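Side-chain contacts in maleylacetoacetate isomerase (Anaeromyxobacter dehalogenans, PDB 4IGJ), which probably isomerises maleylacetoacetate with the help of glutathione and may also act as a glutathione transferase, as a zeta-class member of the GST superfamily: residues A[25-30]-A[41-46]; A[92-97]-A[183-188]; A[121-126]-A[168-173]; A[157-162]-A[200-205]. All blocks are in the same frame, centred on the assembly; numbering follows the deposited sequence.

How the contacts relate
The four contacts run from the glutathione-binding sheet domain down into the helical domain. Contact 1 holds a helix against the sheet, and contact 2, centred about 11 Å away, leads on from it: Leu97 CD2 lies 3.7 Å from Gly42 CA. Contact 3 follows, its centre about 13 Å from that of contact 2, with Ala186 CB 3.7 Å from Leu123 CB. Contact 4 shares helix 150-171 with contact 3 and sits about 17 Å from it, centre to centre. Residues that bind glutathione lie in or near three of them: Ser93 is within contact 2 and Arg161 within contact 4, while Val76 lies about 7 Å from Leu27 of contact 1 between side chains. Contacts 2, 3 and 4 also touch the second subunit.

Contact 1. Residues A[25-30]-A[41-46]; sequences LRLYSY and LGLALK
Leu27 on strand 24-29 and Leu43 on helix 34-45 mark the closest approach of the two backbones, with their CA atoms 9.6 Å apart, so side chains alone bridge the gap. Leu43 reaches up from the helix and divides its two methyls between two strand residues: CD2 meets Leu25 CD1 at 3.8 Å, and CD1 meets Leu27 CD2 at 4.1 Å. Leu25 and Leu27 alternate with Arg26, whose side chain leaves from the other face of the strand, and both leucines aim at the helix. Leu27 holds CG anti to its backbone N (chi1 -178°), and from there its CD2 branch is the one that arrives at Leu43. Each strand leucine crosses Leu43 at a slant, methyl against methyl. All three leucines are buried, and Tyr50 closes in on both Leu27 and Leu43. Lys46, a little further along the chain, makes a salt bridge through NZ with Glu101 OE1. Strand 24-29, helix 34-45 and the parallel strand 51-54 form a beta-alpha-beta crossover, the opening unit of the thioredoxin-like domain that binds glutathione in GSTs.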
loop_
_atom_site.group_PDB
_atom_site.type_symbol
_atom_site.label_atom_id
_atom_site.label_comp_id
_atom_site.label_asym_id
_atom_site.label_seq_id
_atom_site.Cartn_x
_atom_site.Cartn_y
_atom_site.Cartn_z
ATOM N N LEU A 25 23.232 -4.496 -7.186
ATOM C CA LEU A 25 21.776 -4.628 -7.250
ATOM C C LEU A 25 21.308 -5.468 -8.435
ATOM O O LEU A 25 21.829 -5.332 -9.543
ATOM C CB LEU A 25 21.129 -3.253 -7.351
ATOM C CG LEU A 25 21.409 -2.244 -6.242
ATOM C CD1 LEU A 25 20.702 -0.938 -6.563
ATOM C CD2 LEU A 25 20.977 -2.771 -4.899
ATOM N N ARG A 26 20.308 -6.308 -8.197
ATOM C CA ARG A 26 19.697 -7.093 -9.260
ATOM C C ARG A 26 18.178 -7.077 -9.094
ATOM O O ARG A 26 17.651 -7.498 -8.057
ATOM C CB ARG A 26 20.233 -8.525 -9.220
ATOM C CG ARG A 26 19.420 -9.535 -10.020
ATOM C CD ARG A 26 19.893 -10.941 -9.711
ATOM N NE ARG A 26 20.918 -11.379 -10.648
ATOM C CZ ARG A 26 20.819 -12.483 -11.381
ATOM N NH1 ARG A 26 21.787 -12.820 -12.220
ATOM N NH2 ARG A 26 19.752 -13.258 -11.268
ATOM N N LEU A 27 17.476 -6.606 -10.117
ATOM C CA LEU A 27 16.026 -6.493 -10.034
ATOM C C LEU A 27 15.326 -7.598 -10.802
ATOM O O LEU A 27 15.511 -7.723 -12.016
ATOM C CB LEU A 27 15.570 -5.144 -10.580
ATOM C CG LEU A 27 14.062 -4.922 -10.497
ATOM C CD1 LEU A 27 13.609 -4.819 -9.038
ATOM C CD2 LEU A 27 13.667 -3.699 -11.294
ATOM N N TYR A 28 14.521 -8.384 -10.094
ATOM C CA TYR A 28 13.633 -9.355 -10.732
ATOM C C TYR A 28 12.399 -8.609 -11.219
ATOM O O TYR A 28 11.613 -8.097 -10.416
ATOM C CB TYR A 28 13.249 -10.454 -9.740
ATOM C CG TYR A 28 14.397 -11.373 -9.407
ATOM C CD1 TYR A 28 14.512 -12.613 -10.022
ATOM C CD2 TYR A 28 15.378 -10.999 -8.493
ATOM C CE1 TYR A 28 15.564 -13.459 -9.732
ATOM C CE2 TYR A 28 16.437 -11.844 -8.196
ATOM C CZ TYR A 28 16.521 -13.073 -8.819
ATOM O OH TYR A 28 17.572 -13.918 -8.529
ATOM N N SER A 29 12.243 -8.537 -12.539
ATOM C CA SER A 29 11.266 -7.657 -13.164
ATOM C C SER A 29 10.598 -8.369 -14.329
ATOM O O SER A 29 11.200 -9.244 -14.962
ATOM C CB SER A 29 11.963 -6.392 -13.677
ATOM O OG SER A 29 11.099 -5.558 -14.431
ATOM N N TYR A 30 9.348 -7.994 -14.584
ATOM C CA TYR A 30 8.629 -8.350 -15.808
ATOM C C TYR A 30 8.357 -7.031 -16.517
ATOM O O TYR A 30 7.997 -6.043 -15.869
ATOM C CB TYR A 30 7.321 -9.054 -15.435
ATOM C CG TYR A 30 6.386 -9.389 -16.583
ATOM C CD1 TYR A 30 6.762 -10.277 -17.582
ATOM C CD2 TYR A 30 5.111 -8.847 -16.632
ATOM C CE1 TYR A 30 5.901 -10.585 -18.619
ATOM C CE2 TYR A 30 4.241 -9.150 -17.657
ATOM C CZ TYR A 30 4.642 -10.021 -18.644
ATOM O OH TYR A 30 3.767 -10.318 -19.665
ATOM N N LEU A 41 11.632 2.918 -11.724
ATOM C CA LEU A 41 11.636 4.372 -11.645
ATOM C C LEU A 41 12.469 4.884 -10.472
ATOM O O LEU A 41 13.250 5.823 -10.629
ATOM C CB LEU A 41 10.207 4.911 -11.580
ATOM C CG LEU A 41 9.512 4.874 -12.942
ATOM C CD1 LEU A 41 8.035 5.172 -12.753
ATOM C CD2 LEU A 41 10.154 5.889 -13.870
ATOM N N GLY A 42 12.333 4.255 -9.308
ATOM C CA GLY A 42 13.126 4.658 -8.161
ATOM C C GLY A 42 14.609 4.504 -8.445
ATOM O O GLY A 42 15.394 5.390 -8.114
ATOM N N LEU A 43 14.986 3.384 -9.059
ATOM C CA LEU A 43 16.387 3.125 -9.397
ATOM C C LEU A 43 16.912 4.147 -10.406
ATOM O O LEU A 43 18.011 4.702 -10.240
ATOM C CB LEU A 43 16.530 1.709 -9.940
ATOM C CG LEU A 43 16.262 0.628 -8.896
ATOM C CD1 LEU A 43 15.952 -0.713 -9.563
ATOM C CD2 LEU A 43 17.433 0.497 -7.925
ATOM N N ALA A 44 16.123 4.412 -11.443
ATOM C CA ALA A 44 16.527 5.333 -12.504
ATOM C C ALA A 44 16.659 6.763 -11.985
ATOM O O ALA A 44 17.620 7.467 -12.318
ATOM C CB ALA A 44 15.538 5.278 -13.659
ATOM N N LEU A 45 15.709 7.185 -11.152
ATOM C CA LEU A 45 15.723 8.541 -10.606
ATOM C C LEU A 45 16.903 8.754 -9.658
ATOM O O LEU A 45 17.386 9.882 -9.515
ATOM C CB LEU A 45 14.395 8.855 -9.906
ATOM C CG LEU A 45 13.217 9.074 -10.863
ATOM C CD1 LEU A 45 11.862 8.994 -10.135
ATOM C CD2 LEU A 45 13.344 10.385 -11.641
ATOM N N LYS A 46 17.373 7.680 -9.026
ATOM C CA LYS A 46 18.521 7.773 -8.129
ATOM C C LYS A 46 19.845 7.481 -8.826
ATOM O O LYS A 46 20.903 7.507 -8.196
ATOM C CB LYS A 46 18.319 6.871 -6.910
ATOM C CG LYS A 46 17.290 7.473 -5.953
ATOM C CD LYS A 46 17.143 6.723 -4.654
ATOM C CE LYS A 46 16.059 7.383 -3.794
ATOM N NZ LYS A 46 16.437 8.695 -3.172
#

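Contact 2. Residues A[92-97]-A[183-188]; sequences QSMAIL and PTLADC
Met94 makes its contact by a detour: its CB does not aim at helix 185-199, yet its CE still arrives 4.2 Å from Leu185 CD1. With CG anti to the backbone N (chi1 -166°) and a bend at the next bond (chi2 74°), the thioether chain swings its terminal methyl across to Leu185. The other methyl of that leucine packs more closely. Leu185 CD2 lies 3.9 Å from Leu97 CB and 4.1 Å from Leu97 CD2, the two leucines sliding past each other in opposite directions. Cys188 faces the same way one turn on, without close contact.

Thr184 is the N-cap of helix 185-199 and forms a capping box with Asp187. Asp187 OD2 accepts a nearly straight bond from Thr184 N at 2.9 Å, through its lone pair turned away from OD1, and Thr184 OG1 in turn accepts from Ala186 N at 3.2 Å. Asp187 OD1 has a second partner in Ser178 OG. An N-capping box at the start of this helix is a familiar element of the GST fold. On the opposite helix Ser93, a glutathione-binding residue, bonds through OG to Arg38 NH1 and Tyr189 OH. No hydrogen bond spans the two segments: the domains meet here through hydrocarbon and thioether groups, while Thr184 and Asp187 spend their polar atoms on the capping box and Ser93 OG turns to Arg38 and Tyr189.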
loop_
_atom_site.group_PDB
_atom_site.type_symbol
_atom_site.label_atom_id
_atom_site.label_comp_id
_atom_site.label_asym_id
_atom_site.label_seq_id
_atom_site.Cartn_x
_atom_site.Cartn_y
_atom_site.Cartn_z
ATOM N N GLN A 92 7.999 -6.071 -1.955
ATOM C CA GLN A 92 6.951 -5.038 -1.835
ATOM C C GLN A 92 7.457 -3.695 -2.317
ATOM O O GLN A 92 8.386 -3.132 -1.743
ATOM C CB GLN A 92 6.367 -4.930 -0.422
ATOM C CG GLN A 92 5.423 -6.061 -0.050
ATOM C CD GLN A 92 4.065 -5.973 -0.757
ATOM O OE1 GLN A 92 3.666 -4.918 -1.253
ATOM N NE2 GLN A 92 3.353 -7.089 -0.797
ATOM N N SER A 93 6.850 -3.181 -3.378
ATOM C CA SER A 93 7.339 -1.950 -4.002
ATOM C C SER A 93 7.571 -0.792 -3.029
ATOM O O SER A 93 8.594 -0.114 -3.111
ATOM C CB SER A 93 6.442 -1.506 -5.170
ATOM O OG SER A 93 5.146 -1.103 -4.722
ATOM N N MET A 94 6.656 -0.567 -2.092
ATOM C CA MET A 94 6.811 0.577 -1.202
ATOM C C MET A 94 7.952 0.364 -0.230
ATOM O O MET A 94 8.700 1.297 0.057
ATOM C CB MET A 94 5.521 0.895 -0.448
ATOM C CG MET A 94 5.543 2.274 0.219
ATOM S SD MET A 94 5.366 3.582 -1.005
ATOM C CE MET A 94 5.476 5.059 0.012
ATOM N N ALA A 95 8.115 -0.864 0.258
ATOM C CA ALA A 95 9.223 -1.168 1.162
ATOM C C ALA A 95 10.562 -1.031 0.443
ATOM O O ALA A 95 11.524 -0.503 1.010
ATOM C CB ALA A 95 9.082 -2.572 1.746
ATOM N N ILE A 96 10.622 -1.482 -0.807
ATOM C CA ILE A 96 11.833 -1.366 -1.616
ATOM C C ILE A 96 12.166 0.101 -1.857
ATOM O O ILE A 96 13.313 0.528 -1.674
ATOM C CB ILE A 96 11.676 -2.084 -2.972
ATOM C CG1 ILE A 96 11.508 -3.591 -2.767
ATOM C CG2 ILE A 96 12.883 -1.781 -3.879
ATOM C CD1 ILE A 96 11.015 -4.313 -4.020
ATOM N N LEU A 97 11.172 0.892 -2.254
ATOM C CA LEU A 97 11.406 2.313 -2.503
ATOM C C LEU A 97 11.815 3.078 -1.247
ATOM O O LEU A 97 12.684 3.954 -1.317
ATOM C CB LEU A 97 10.185 2.956 -3.167
ATOM C CG LEU A 97 9.975 2.503 -4.619
ATOM C CD1 LEU A 97 8.548 2.774 -5.081
ATOM C CD2 LEU A 97 10.976 3.187 -5.556
ATOM N N PRO A 183 10.267 15.224 -9.376
ATOM C CA PRO A 183 9.709 13.884 -9.163
ATOM C C PRO A 183 9.846 13.404 -7.726
ATOM O O PRO A 183 10.846 13.690 -7.054
ATOM C CB PRO A 183 10.578 13.000 -10.057
ATOM C CG PRO A 183 11.017 13.905 -11.156
ATOM C CD PRO A 183 11.228 15.250 -10.495
ATOM N N THR A 184 8.829 12.681 -7.265
ATOM C CA THR A 184 8.847 12.038 -5.955
ATOM C C THR A 184 8.320 10.615 -6.076
ATOM O O THR A 184 7.944 10.164 -7.164
ATOM C CB THR A 184 7.947 12.769 -4.936
ATOM O OG1 THR A 184 6.590 12.725 -5.391
ATOM C CG2 THR A 184 8.377 14.226 -4.747
ATOM N N LEU A 185 8.259 9.912 -4.951
ATOM C CA LEU A 185 7.673 8.583 -4.945
ATOM C C LEU A 185 6.254 8.572 -5.513
ATOM O O LEU A 185 5.832 7.571 -6.101
ATOM C CB LEU A 185 7.700 7.979 -3.541
ATOM C CG LEU A 185 9.073 7.617 -2.962
ATOM C CD1 LEU A 185 8.885 6.858 -1.661
ATOM C CD2 LEU A 185 9.888 6.775 -3.950
ATOM N N ALA A 186 5.520 9.673 -5.352
ATOM C CA ALA A 186 4.153 9.733 -5.867
ATOM C C ALA A 186 4.098 9.532 -7.385
ATOM O O ALA A 186 3.203 8.849 -7.881
ATOM C CB ALA A 186 3.495 11.046 -5.472
ATOM N N ASP A 187 5.054 10.113 -8.108
ATOM C CA ASP A 187 5.093 9.951 -9.555
ATOM C C ASP A 187 5.463 8.529 -9.949
ATOM O O ASP A 187 5.046 8.045 -11.001
ATOM C CB ASP A 187 6.074 10.944 -10.165
ATOM C CG ASP A 187 5.774 12.364 -9.743
ATOM O OD1 ASP A 187 4.686 12.859 -10.097
ATOM O OD2 ASP A 187 6.619 12.963 -9.044
ATOM N N CYS A 188 6.252 7.864 -9.112
ATOM C CA CYS A 188 6.646 6.480 -9.364
ATOM C C CYS A 188 5.443 5.540 -9.364
ATOM O O CYS A 188 5.461 4.498 -10.034
ATOM C CB CYS A 188 7.687 6.015 -8.342
ATOM S SG CYS A 188 9.272 6.924 -8.422
#

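Contact 3. Residues A[121-126]-A[168-173]; sequences RALAEH and TAVRDG
Leu123 pushes its CD2 methyl into the angle between two successive residues of helix 150-171, and that is the tight part of the contact: CD2 lies 3.7 Å from Ala169 CB and 3.8 Å from Val170 CG2. The other methyl, CD1, reaches Val170 CG2 at 4.2 Å, so the valine branch is straddled by both arms of the leucine fork. The Leu123 and Val170 side chains cross at about a right angle. Val170 places CG1 anti to its backbone N (chi1 165°), which leaves CG2 as the branch turned to Leu123, and the small Ala169 lets the backbones close to 7.3 Å between its CA and that of Leu123.

This is helix-to-helix packing inside the all-helical C-terminal domain of the GST fold, where Leu166, a turn earlier on the helix, also touches Leu123 and Thr209 and Leu210 of helix 208-218 back up Val170.

The contact is loose on two sides. Beside Ala169, toward exposed Thr168, the His126 side chain points this way but stops 4.7 Å short. At the other end the chain leaves through Arg171, modelled only as far as CB, to Asp172 and Gly173, both exposed to solvent. Arg119 NH2 makes weak hydrogen bonds to Ala169 O and Asp172 O. On the far flank of helix 114-128, Arg121 forms two salt bridges, NE with Glu98 OE2 of its own chain and NH2 with Glu102 OE2 of the second subunit.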
loop_
_atom_site.group_PDB
_atom_site.type_symbol
_atom_site.label_atom_id
_atom_site.label_comp_id
_atom_site.label_asym_id
_atom_site.label_seq_id
_atom_site.Cartn_x
_atom_site.Cartn_y
_atom_site.Cartn_z
ATOM N N ARG A 121 3.442 9.988 0.569
ATOM C CA ARG A 121 3.123 8.609 0.873
ATOM C C ARG A 121 1.649 8.310 0.648
ATOM O O ARG A 121 1.303 7.221 0.184
ATOM C CB ARG A 121 3.540 8.259 2.302
ATOM C CG ARG A 121 5.042 8.143 2.500
ATOM C CD ARG A 121 5.345 7.673 3.907
ATOM N NE ARG A 121 6.770 7.402 4.117
ATOM C CZ ARG A 121 7.561 8.076 4.949
ATOM N NH1 ARG A 121 7.095 9.092 5.674
ATOM N NH2 ARG A 121 8.834 7.723 5.053
ATOM N N ALA A 122 0.778 9.258 0.964
ATOM C CA ALA A 122 -0.651 9.051 0.740
ATOM C C ALA A 122 -0.969 8.900 -0.744
ATOM O O ALA A 122 -1.754 8.034 -1.114
ATOM C CB ALA A 122 -1.485 10.172 1.358
ATOM N N LEU A 123 -0.368 9.747 -1.579
ATOM C CA LEU A 123 -0.560 9.643 -3.028
ATOM C C LEU A 123 -0.093 8.282 -3.524
ATOM O O LEU A 123 -0.781 7.626 -4.314
ATOM C CB LEU A 123 0.189 10.764 -3.746
ATOM C CG LEU A 123 -0.356 12.158 -3.442
ATOM C CD1 LEU A 123 0.542 13.225 -4.051
ATOM C CD2 LEU A 123 -1.755 12.295 -3.986
ATOM N N ALA A 124 1.056 7.837 -3.022
ATOM C CA ALA A 124 1.584 6.529 -3.400
ATOM C C ALA A 124 0.635 5.418 -2.986
ATOM O O ALA A 124 0.350 4.503 -3.771
ATOM C CB ALA A 124 2.961 6.315 -2.785
ATOM N N GLU A 125 0.141 5.498 -1.753
ATOM C CA GLU A 125 -0.724 4.451 -1.228
ATOM C C GLU A 125 -2.102 4.407 -1.891
ATOM O O GLU A 125 -2.683 3.328 -2.009
ATOM C CB GLU A 125 -0.839 4.534 0.299
ATOM C CG GLU A 125 0.464 4.231 1.062
ATOM C CD GLU A 125 0.903 2.762 1.010
ATOM O OE1 GLU A 125 0.234 1.923 0.361
ATOM O OE2 GLU A 125 1.931 2.440 1.652
ATOM N N HIS A 126 -2.601 5.550 -2.356
ATOM C CA HIS A 126 -3.829 5.550 -3.154
ATOM C C HIS A 126 -3.708 4.590 -4.326
ATOM O O HIS A 126 -4.672 3.919 -4.694
ATOM C CB HIS A 126 -4.137 6.956 -3.676
ATOM C CG HIS A 126 -4.824 7.839 -2.680
ATOM N ND1 HIS A 126 -5.986 7.470 -2.036
ATOM C CD2 HIS A 126 -4.518 9.078 -2.228
ATOM C CE1 HIS A 126 -6.364 8.443 -1.226
ATOM N NE2 HIS A 126 -5.489 9.430 -1.323
ATOM N N THR A 168 -7.778 14.890 -7.508
ATOM C CA THR A 168 -8.146 15.898 -6.520
ATOM C C THR A 168 -7.062 16.084 -5.464
ATOM O O THR A 168 -6.749 17.212 -5.080
ATOM C CB THR A 168 -9.459 15.526 -5.835
ATOM O OG1 THR A 168 -10.480 15.378 -6.828
ATOM C CG2 THR A 168 -9.870 16.598 -4.823
ATOM N N ALA A 169 -6.493 14.976 -4.998
ATOM C CA ALA A 169 -5.433 15.021 -3.991
ATOM C C ALA A 169 -4.145 15.601 -4.564
ATOM O O ALA A 169 -3.394 16.284 -3.862
ATOM C CB ALA A 169 -5.185 13.632 -3.410
ATOM N N VAL A 170 -3.881 15.321 -5.839
ATOM C CA VAL A 170 -2.702 15.863 -6.506
ATOM C C VAL A 170 -2.873 17.350 -6.780
ATOM O O VAL A 170 -1.955 18.135 -6.541
ATOM C CB VAL A 170 -2.368 15.092 -7.812
ATOM C CG1 VAL A 170 -1.385 15.863 -8.671
ATOM C CG2 VAL A 170 -1.810 13.717 -7.485
ATOM N N ARG A 171 -4.059 17.734 -7.253
ATOM C CA ARG A 171 -4.353 19.123 -7.609
ATOM C C ARG A 171 -4.042 20.127 -6.490
ATOM O O ARG A 171 -3.675 21.274 -6.763
ATOM C CB ARG A 171 -5.807 19.265 -8.066
ATOM N N ASP A 172 -4.193 19.699 -5.237
ATOM C CA ASP A 172 -3.771 20.513 -4.096
ATOM C C ASP A 172 -2.352 20.151 -3.672
ATOM O O ASP A 172 -2.160 19.339 -2.767
ATOM C CB ASP A 172 -4.711 20.341 -2.895
ATOM C CG ASP A 172 -4.194 21.052 -1.644
ATOM O OD1 ASP A 172 -3.823 22.242 -1.747
ATOM O OD2 ASP A 172 -4.135 20.411 -0.573
ATOM N N GLY A 173 -1.356 20.745 -4.322
ATOM C CA GLY A 173 0.023 20.549 -3.907
ATOM C C GLY A 173 0.962 20.189 -5.039
ATOM O O GLY A 173 2.185 20.190 -4.880
#

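Contact 4. Residues A[157-162]-A[200-205]; sequences FFIARG and FGLDLE
Ile159 and Ala160 of helix 150-171 receive Phe200 and Leu202, which flank Gly201, the C-prime residue of the Schellman motif that ends helix 185-199. The closest touch is Ile159 CD1 to Phe200 CD2, at 3.5 Å, with the two side chains crossing at about a right angle. The other branch of the isoleucine, CG2, packs 3.7 Å from Leu202 CD2. That same leucine methyl comes 3.7 Å from Ala160 N, so Leu202 lies against the helix backbone itself as well as its side chains. With its CG anti to the backbone N (chi1 -175°), Leu202 extends its fork out from the loop to reach this surface.

The next shell fixes the loop. Gly201 has positive phi, and its N bonds to Arg198 O, while Leu202 N reaches back to Ala197 O; these two bonds close the helix and set the direction in which the chain departs, with Phe200 and Leu202 both aimed at helix 150-171. Phe200 O accepts from Arg156 NH1, a second tie to that helix, and Gln135 covers both Ile159 and Phe200.

Arg161, which binds glutathione, leaves the helix on the side away from this loop and packs on Leu138 of the second subunit. On the loop side, Leu202 sets both arms of its fork against one methyl, CD1 and CD2 each lying 3.9 Å from Ala160 CB.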
loop_
_atom_site.group_PDB
_atom_site.type_symbol
_atom_site.label_atom_id
_atom_site.label_comp_id
_atom_site.label_asym_id
_atom_site.label_seq_id
_atom_site.Cartn_x
_atom_site.Cartn_y
_atom_site.Cartn_z
ATOM N N PHE A 157 -13.670 0.450 -13.620
ATOM C CA PHE A 157 -14.395 1.063 -12.517
ATOM C C PHE A 157 -13.452 1.454 -11.380
ATOM O O PHE A 157 -13.499 2.579 -10.881
ATOM C CB PHE A 157 -15.482 0.126 -11.987
ATOM C CG PHE A 157 -16.180 0.656 -10.766
ATOM C CD1 PHE A 157 -17.223 1.561 -10.883
ATOM C CD2 PHE A 157 -15.775 0.265 -9.495
ATOM C CE1 PHE A 157 -17.858 2.057 -9.757
ATOM C CE2 PHE A 157 -16.410 0.758 -8.361
ATOM C CZ PHE A 157 -17.450 1.655 -8.496
ATOM N N PHE A 158 -12.613 0.513 -10.965
ATOM C CA PHE A 158 -11.753 0.752 -9.811
ATOM C C PHE A 158 -10.577 1.665 -10.125
ATOM O O PHE A 158 -10.165 2.466 -9.286
ATOM C CB PHE A 158 -11.304 -0.568 -9.182
ATOM C CG PHE A 158 -12.357 -1.200 -8.319
ATOM C CD1 PHE A 158 -12.642 -0.670 -7.065
ATOM C CD2 PHE A 158 -13.068 -2.306 -8.753
ATOM C CE1 PHE A 158 -13.620 -1.231 -6.271
ATOM C CE2 PHE A 158 -14.046 -2.876 -7.959
ATOM C CZ PHE A 158 -14.322 -2.334 -6.716
ATOM N N ILE A 159 -10.041 1.571 -11.336
ATOM C CA ILE A 159 -9.000 2.506 -11.739
ATOM C C ILE A 159 -9.529 3.943 -11.814
ATOM O O ILE A 159 -8.883 4.865 -11.317
ATOM C CB ILE A 159 -8.349 2.074 -13.066
ATOM C CG1 ILE A 159 -7.600 0.746 -12.871
ATOM C CG2 ILE A 159 -7.425 3.164 -13.597
ATOM C CD1 ILE A 159 -7.067 0.134 -14.162
ATOM N N ALA A 160 -10.708 4.127 -12.413
ATOM C CA ALA A 160 -11.323 5.450 -12.514
ATOM C C ALA A 160 -11.553 6.026 -11.123
ATOM O O ALA A 160 -11.266 7.200 -10.868
ATOM C CB ALA A 160 -12.641 5.378 -13.290
ATOM N N ARG A 161 -12.081 5.190 -10.232
ATOM C CA ARG A 161 -12.303 5.576 -8.843
ATOM C C ARG A 161 -11.010 6.069 -8.195
ATOM O O ARG A 161 -10.986 7.123 -7.546
ATOM C CB ARG A 161 -12.864 4.387 -8.063
ATOM C CG ARG A 161 -13.015 4.636 -6.582
ATOM C CD ARG A 161 -13.933 3.610 -5.947
ATOM N NE ARG A 161 -14.420 4.076 -4.656
ATOM C CZ ARG A 161 -15.588 4.683 -4.487
ATOM N NH1 ARG A 161 -16.391 4.881 -5.524
ATOM N NH2 ARG A 161 -15.958 5.083 -3.280
ATOM N N GLY A 162 -9.939 5.305 -8.380
ATOM C CA GLY A 162 -8.633 5.674 -7.862
ATOM C C GLY A 162 -8.063 6.952 -8.464
ATOM O O GLY A 162 -7.527 7.790 -7.749
ATOM N N PHE A 200 -6.599 -0.561 -20.335
ATOM C CA PHE A 200 -7.973 -1.002 -20.115
ATOM C C PHE A 200 -8.992 -0.118 -20.824
ATOM O O PHE A 200 -10.197 -0.291 -20.648
ATOM C CB PHE A 200 -8.274 -1.063 -18.613
ATOM C CG PHE A 200 -7.613 -2.215 -17.915
ATOM C CD1 PHE A 200 -7.939 -3.518 -18.259
ATOM C CD2 PHE A 200 -6.682 -2.001 -16.908
ATOM C CE1 PHE A 200 -7.330 -4.593 -17.624
ATOM C CE2 PHE A 200 -6.068 -3.069 -16.264
ATOM C CZ PHE A 200 -6.396 -4.366 -16.622
ATOM N N GLY A 201 -8.510 0.824 -21.622
ATOM C CA GLY A 201 -9.380 1.682 -22.406
ATOM C C GLY A 201 -10.147 2.698 -21.589
ATOM O O GLY A 201 -11.222 3.153 -21.994
ATOM N N LEU A 202 -9.607 3.063 -20.429
ATOM C CA LEU A 202 -10.257 4.083 -19.616
ATOM C C LEU A 202 -9.978 5.472 -20.172
ATOM O O LEU A 202 -8.830 5.814 -20.457
ATOM C CB LEU A 202 -9.792 4.001 -18.163
ATOM C CG LEU A 202 -10.483 4.950 -17.189
ATOM C CD1 LEU A 202 -11.944 4.559 -17.028
ATOM C CD2 LEU A 202 -9.757 4.957 -15.839
ATOM N N ASP A 203 -11.023 6.276 -20.331
ATOM C CA ASP A 203 -10.842 7.636 -20.817
ATOM C C ASP A 203 -10.227 8.524 -19.740
ATOM O O ASP A 203 -10.751 8.612 -18.627
ATOM C CB ASP A 203 -12.164 8.235 -21.294
ATOM C CG ASP A 203 -12.023 9.693 -21.698
ATOM O OD1 ASP A 203 -11.509 9.955 -22.806
ATOM O OD2 ASP A 203 -12.419 10.570 -20.902
ATOM N N LEU A 204 -9.127 9.186 -20.091
ATOM C CA LEU A 204 -8.336 9.963 -19.136
ATOM C C LEU A 204 -8.655 11.455 -19.150
ATOM O O LEU A 204 -8.038 12.233 -18.417
ATOM C CB LEU A 204 -6.841 9.767 -19.395
ATOM C CG LEU A 204 -6.241 8.395 -19.093
ATOM C CD1 LEU A 204 -4.734 8.470 -19.215
ATOM C CD2 LEU A 204 -6.660 7.902 -17.710
ATOM N N GLU A 205 -9.604 11.856 -19.990
ATOM C CA GLU A 205 -10.034 13.255 -20.038
ATOM C C GLU A 205 -10.434 13.865 -18.672
ATOM O O GLU A 205 -10.114 15.025 -18.407
ATOM C CB GLU A 205 -11.133 13.450 -21.097
ATOM C CG GLU A 205 -11.543 14.895 -21.318
ATOM C CD GLU A 205 -12.603 15.349 -20.337
ATOM O OE1 GLU A 205 -13.390 14.493 -19.881
ATOM O OE2 GLU A 205 -12.645 16.556 -20.013
#